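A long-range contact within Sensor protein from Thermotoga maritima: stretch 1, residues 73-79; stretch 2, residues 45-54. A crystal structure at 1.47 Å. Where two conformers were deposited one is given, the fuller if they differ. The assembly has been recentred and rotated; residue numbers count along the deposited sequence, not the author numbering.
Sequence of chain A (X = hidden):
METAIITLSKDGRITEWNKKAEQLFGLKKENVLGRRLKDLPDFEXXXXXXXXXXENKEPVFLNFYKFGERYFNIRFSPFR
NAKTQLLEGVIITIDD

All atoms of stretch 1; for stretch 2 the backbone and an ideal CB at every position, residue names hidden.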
ATOM      1  N   ASN A  73      -8.112   9.445  -1.761  1.00 23.20           N
ATOM      2  CA  ASN A  73      -7.030   9.782  -0.840  1.00 23.44           C
ATOM      3  C   ASN A  73      -6.155   8.528  -0.684  1.00 23.19           C
ATOM      4  O   ASN A  73      -6.658   7.422  -0.511  1.00 22.62           O
ATOM      5  CB  ASN A  73      -7.563  10.066   0.557  1.00 24.03           C
ATOM      6  CG  ASN A  73      -8.440  11.290   0.659  1.00 25.77           C
ATOM      7  OD1 ASN A  73      -8.509  12.122  -0.239  1.00 27.30           O
ATOM      8  ND2 ASN A  73      -9.111  11.411   1.809  1.00 25.79           N
ATOM      9  N   ILE A  74      -4.846   8.692  -0.718  1.00 23.07           N
ATOM     10  CA  ILE A  74      -3.949   7.578  -0.414  1.00 23.34           C
ATOM     11  C   ILE A  74      -2.909   8.030   0.612  1.00 23.88           C
ATOM     12  O   ILE A  74      -2.220   9.035   0.411  1.00 24.07           O
ATOM     13  CB  ILE A  74      -3.278   7.006  -1.677  1.00 22.77           C
ATOM     14  CG1 ILE A  74      -4.325   6.644  -2.740  1.00 24.51           C
ATOM     15  CG2 ILE A  74      -2.392   5.797  -1.332  1.00 22.72           C
ATOM     16  CD1 ILE A  74      -3.766   5.972  -3.992  1.00 25.58           C
ATOM     17  N   ARG A  75      -2.794   7.300   1.722  1.00 23.07           N
ATOM     18  CA  ARG A  75      -1.756   7.618   2.705  1.00 23.39           C
ATOM     19  C   ARG A  75      -0.744   6.497   2.682  1.00 22.54           C
ATOM     20  O   ARG A  75      -1.100   5.326   2.586  1.00 21.40           O
ATOM     21  CB  ARG A  75      -2.356   7.730   4.111  0.50 22.96           C
ATOM     22  CG  ARG A  75      -1.341   8.058   5.226  0.50 24.00           C
ATOM     23  CD  ARG A  75      -2.046   8.331   6.560  0.50 26.05           C
ATOM     24  NE  ARG A  75      -2.771   7.155   7.050  0.50 30.01           N
ATOM     25  CZ  ARG A  75      -3.995   7.181   7.575  0.50 32.12           C
ATOM     26  NH1 ARG A  75      -4.658   8.324   7.693  0.50 32.79           N
ATOM     27  NH2 ARG A  75      -4.560   6.062   7.999  0.50 32.57           N
ATOM     28  N   PHE A  76       0.525   6.874   2.777  1.00 20.76           N
ATOM     29  CA  PHE A  76       1.637   5.936   2.871  1.00 20.46           C
ATOM     30  C   PHE A  76       2.352   6.185   4.181  1.00 21.37           C
ATOM     31  O   PHE A  76       2.877   7.290   4.421  1.00 21.86           O
ATOM     32  CB  PHE A  76       2.627   6.187   1.741  1.00 20.48           C
ATOM     33  CG  PHE A  76       2.056   6.059   0.361  1.00 19.64           C
ATOM     34  CD1 PHE A  76       1.303   7.074  -0.224  1.00 20.76           C
ATOM     35  CD2 PHE A  76       2.323   4.928  -0.372  1.00 21.44           C
ATOM     36  CE1 PHE A  76       0.823   6.937  -1.530  1.00 20.19           C
ATOM     37  CE2 PHE A  76       1.850   4.776  -1.657  1.00 19.88           C
ATOM     38  CZ  PHE A  76       1.116   5.772  -2.251  1.00 20.50           C
ATOM     39  N   SER A  77       2.409   5.157   5.016  1.00 21.35           N
ATOM     40  CA  SER A  77       2.989   5.302   6.351  1.00 22.11           C
ATOM     41  C   SER A  77       4.088   4.272   6.604  1.00 21.46           C
ATOM     42  O   SER A  77       3.786   3.105   6.803  1.00 21.58           O
ATOM     43  CB  SER A  77       1.900   5.080   7.394  1.00 22.96           C
ATOM     44  OG  SER A  77       0.775   5.937   7.169  1.00 28.14           O
ATOM     45  N   PRO A  78       5.358   4.721   6.681  1.00 21.16           N
ATOM     46  CA  PRO A  78       6.440   3.782   7.040  1.00 22.08           C
ATOM     47  C   PRO A  78       6.248   3.344   8.490  1.00 21.09           C
ATOM     48  O   PRO A  78       5.729   4.110   9.314  1.00 21.84           O
ATOM     49  CB  PRO A  78       7.710   4.612   6.866  1.00 22.81           C
ATOM     50  CG  PRO A  78       7.253   6.015   7.012  1.00 25.16           C
ATOM     51  CD  PRO A  78       5.842   6.107   6.552  1.00 22.30           C
ATOM     52  N   PHE A  79       6.626   2.114   8.818  1.00 20.89           N
ATOM     53  CA  PHE A  79       6.537   1.697  10.225  1.00 20.73           C
ATOM     54  C   PHE A  79       7.757   0.880  10.619  1.00 21.18           C
ATOM     55  O   PHE A  79       8.443   0.346   9.746  1.00 20.19           O
ATOM     56  CB  PHE A  79       5.260   0.884  10.465  1.00 22.66           C
ATOM     57  CG  PHE A  79       5.219  -0.424   9.692  1.00 21.29           C
ATOM     58  CD1 PHE A  79       4.726  -0.464   8.393  1.00 23.99           C
ATOM     59  CD2 PHE A  79       5.686  -1.613  10.266  1.00 23.85           C
ATOM     60  CE1 PHE A  79       4.706  -1.665   7.676  1.00 24.42           C
ATOM     61  CE2 PHE A  79       5.656  -2.813   9.565  1.00 26.54           C
ATOM     62  CZ  PHE A  79       5.166  -2.833   8.271  1.00 24.91           C
ATOM     63  N   UNK A  45       2.890   2.475 -10.039  1.00 23.14           N
ATOM     64  CA  UNK A  45       3.127   3.819  -9.525  1.00 22.93           C
ATOM     65  C   UNK A  45       2.974   3.925  -8.005  1.00 22.44           C
ATOM     66  O   UNK A  45       3.828   4.503  -7.322  1.00 22.84           O
ATOM     67  CB  UNK A  45       2.167   4.800 -10.202  1.00 22.93           C
ATOM     68  N   UNK A  46       1.881   3.373  -7.481  1.00 21.66           N
ATOM     69  CA  UNK A  46       1.700   3.319  -6.020  1.00 21.98           C
ATOM     70  C   UNK A  46       2.890   2.602  -5.354  1.00 22.09           C
ATOM     71  O   UNK A  46       3.385   3.046  -4.314  1.00 21.87           O
ATOM     72  CB  UNK A  46       0.391   2.607  -5.671  1.00 21.98           C
ATOM     73  N   UNK A  47       3.361   1.535  -5.993  1.00 22.38           N
ATOM     74  CA  UNK A  47       4.511   0.776  -5.483  1.00 22.74           C
ATOM     75  C   UNK A  47       5.748   1.651  -5.460  1.00 23.03           C
ATOM     76  O   UNK A  47       6.517   1.617  -4.510  1.00 23.80           O
ATOM     77  CB  UNK A  47       4.764  -0.471  -6.333  1.00 22.74           C
ATOM     78  N   UNK A  48       5.936   2.449  -6.511  1.00 23.47           N
ATOM     79  CA  UNK A  48       7.070   3.372  -6.577  1.00 24.76           C
ATOM     80  C   UNK A  48       7.011   4.475  -5.513  1.00 24.38           C
ATOM     81  O   UNK A  48       8.029   4.748  -4.870  1.00 25.54           O
ATOM     82  CB  UNK A  48       7.132   4.008  -7.967  1.00 24.76           C
ATOM     83  N   UNK A  49       5.827   5.060  -5.276  1.00 23.55           N
ATOM     84  CA  UNK A  49       5.677   6.058  -4.218  1.00 23.10           C
ATOM     85  C   UNK A  49       5.990   5.429  -2.840  1.00 22.90           C
ATOM     86  O   UNK A  49       6.652   6.040  -1.999  1.00 23.98           O
ATOM     87  CB  UNK A  49       4.262   6.640  -4.235  1.00 23.10           C
ATOM     88  N   UNK A  50       5.540   4.190  -2.617  1.00 23.03           N
ATOM     89  CA  UNK A  50       5.805   3.527  -1.329  1.00 23.28           C
ATOM     90  C   UNK A  50       7.311   3.356  -1.124  1.00 23.90           C
ATOM     91  O   UNK A  50       7.810   3.505  -0.012  1.00 23.22           O
ATOM     92  CB  UNK A  50       5.105   2.168  -1.265  1.00 23.28           C
ATOM     93  N   UNK A  51       8.036   3.034  -2.198  1.00 24.97           N
ATOM     94  CA  UNK A  51       9.511   2.902  -2.129  1.00 26.59           C
ATOM     95  C   UNK A  51      10.140   4.210  -1.705  1.00 25.51           C
ATOM     96  O   UNK A  51      11.037   4.242  -0.869  1.00 25.63           O
ATOM     97  CB  UNK A  51      10.088   2.464  -3.477  1.00 26.59           C
ATOM     98  N   UNK A  52       9.695   5.295  -2.323  1.00 25.49           N
ATOM     99  CA  UNK A  52      10.198   6.614  -1.979  1.00 25.67           C
ATOM    100  C   UNK A  52       9.906   7.015  -0.528  1.00 25.33           C
ATOM    101  O   UNK A  52      10.776   7.549   0.174  1.00 25.88           O
ATOM    102  CB  UNK A  52       9.595   7.651  -2.929  1.00 25.67           C
ATOM    103  N   UNK A  53       8.685   6.734  -0.067  1.00 24.61           N
ATOM    104  CA  UNK A  53       8.286   6.971   1.317  1.00 24.64           C
ATOM    105  C   UNK A  53       9.161   6.185   2.301  1.00 24.91           C
ATOM    106  O   UNK A  53       9.596   6.704   3.325  1.00 24.96           O
ATOM    107  CB  UNK A  53       6.815   6.596   1.509  1.00 24.64           C
ATOM    108  N   UNK A  54       9.401   4.911   1.995  1.00 24.36           N
ATOM    109  CA  UNK A  54      10.247   4.089   2.841  1.00 24.81           C
ATOM    110  C   UNK A  54      11.663   4.674   2.936  1.00 25.58           C
ATOM    111  O   UNK A  54      12.168   4.899   4.044  1.00 25.41           O
ATOM    112  CB  UNK A  54      10.296   2.657   2.304  1.00 24.81           C
TER

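The backbone angles of 45-54 are helical throughout, and this helix crosses strand 73-79 at 41° between N-to-C directions, with axes 8.3 Å apart at closest approach. Alternate strand residues Ile74, Phe76 and Pro78 turn toward it and offer carbon surface without a charge, so hydrophobic shape should dominate wherever the helix faces them.

Position 45 has nothing of stretch 1 within 5.5 Å of its ideal CB. The contact sets no preference; the residue is Glu45, whose OE1 is hydrogen-bonded elsewhere in the structure.

At position 46 CA-to-CB points sideways, and the ideal CB lies 4.7 Å from Phe76 CZ. That leaves room for an apolar chain long enough to reach both Phe76 and Ile74: isoleucine, leucine or methionine would suit. It is Ile46, with chi1 m and chi2 t. Its CG2 packs 3.8 Å from Phe76 CE2, while its CD1 lies 4.1 Å from Ile74 CD1.

Positions 47 and 48 both direct CA-to-CB away from the strand, so stretch 1 cannot discriminate among candidates. They are Gly47, which has no side chain, and Ser48.

Position 49 points toward the strand, its ideal CB 3.8 Å from Phe76 CZ. With the ring so near, a compact apolar group such as valine, alanine or perhaps isoleucine fits the evidence. Val49, chi1 t, places CG1 3.7 Å from the centroid of the Phe76 ring and 15° off its normal, a CH-pi contact over one face.

At position 50 the CA is 6.4 Å from the CA of Phe76; the backbones come closer still at 54. The ideal CB points sideways but is already 4.0 Å from Phe76 CD2, which favours a small residue. Ala50 meets the ring with its methyl, CB to Phe76 CD2 being 4.0 Å; its backbone N donates a hydrogen bond to Ile46 O within the helix.

Positions 51 and 52 are out of reach of stretch 1, and many residues would be compatible. They are Glu51 and Ser52.

Position 53 points toward the strand, its ideal CB 4.2 Å from Phe76 CB and 5.2 Å from Pro78 CD. A branched aliphatic chain could touch both, making valine or isoleucine natural choices. Val53, chi1 t, does so: CG2 lies 3.7 Å from Phe76 CB, and CG1 lies 3.6 Å from Pro78 CD.

Position 54 points sideways, with no strand atom within 5.5 Å of its ideal CB despite a 5.7 Å CA-CA separation from Pro78. Many sizes are admissible. Phe54, chi1 t, comes nearest with CD1, 5.2 Å from Pro78 CB, too far to count as a contact.

No hydrogen bond crosses the interface, which buries 359 Å².

Stretch 2 45-54: EIGSVAESVF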
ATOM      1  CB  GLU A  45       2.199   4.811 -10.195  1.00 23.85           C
ATOM      2  CG  GLU A  45       2.385   6.230  -9.712  1.00 26.61           C
ATOM      3  CD  GLU A  45       1.632   7.218 -10.584  1.00 29.30           C
ATOM      4  OE1 GLU A  45       0.400   7.048 -10.777  1.00 30.97           O
ATOM      5  OE2 GLU A  45       2.279   8.157 -11.099  1.00 30.14           O
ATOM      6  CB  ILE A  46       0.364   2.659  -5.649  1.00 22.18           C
ATOM      7  CG1 ILE A  46      -0.776   3.628  -5.975  1.00 24.61           C
ATOM      8  CG2 ILE A  46       0.321   2.301  -4.174  1.00 24.50           C
ATOM      9  CD1 ILE A  46      -2.143   2.925  -6.161  1.00 28.94           C
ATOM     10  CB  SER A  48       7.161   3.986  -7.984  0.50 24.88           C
ATOM     11  OG  SER A  48       8.378   4.678  -8.175  0.50 25.25           O
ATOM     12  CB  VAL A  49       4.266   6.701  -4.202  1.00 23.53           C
ATOM     13  CG1 VAL A  49       4.095   7.632  -3.002  1.00 22.77           C
ATOM     14  CG2 VAL A  49       4.027   7.480  -5.505  1.00 23.39           C
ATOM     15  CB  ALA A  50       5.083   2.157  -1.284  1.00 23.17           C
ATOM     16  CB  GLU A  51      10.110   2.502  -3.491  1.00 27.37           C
ATOM     17  CG  GLU A  51       9.735   1.118  -3.974  1.00 30.91           C
ATOM     18  CD  GLU A  51      10.457   0.677  -5.267  1.00 31.77           C
ATOM     19  OE1 GLU A  51      10.822   1.519  -6.092  1.00 36.64           O
ATOM     20  OE2 GLU A  51      10.638  -0.551  -5.447  1.00 39.79           O
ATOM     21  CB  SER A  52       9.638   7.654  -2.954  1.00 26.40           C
ATOM     22  OG  SER A  52      10.214   8.915  -2.714  1.00 30.67           O
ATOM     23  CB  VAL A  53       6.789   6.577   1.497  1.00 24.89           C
ATOM     24  CG1 VAL A  53       6.425   6.450   2.972  1.00 25.81           C
ATOM     25  CG2 VAL A  53       5.896   7.576   0.753  1.00 24.83           C
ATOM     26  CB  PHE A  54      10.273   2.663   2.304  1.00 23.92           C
ATOM     27  CG  PHE A  54      11.022   1.695   3.175  1.00 23.32           C
ATOM     28  CD1 PHE A  54      10.406   1.077   4.261  1.00 24.90           C
ATOM     29  CD2 PHE A  54      12.357   1.403   2.913  1.00 25.70           C
ATOM     30  CE1 PHE A  54      11.125   0.161   5.051  1.00 25.18           C
ATOM     31  CE2 PHE A  54      13.077   0.507   3.719  1.00 25.42           C
ATOM     32  CZ  PHE A  54      12.462  -0.101   4.792  1.00 25.25           C
TER
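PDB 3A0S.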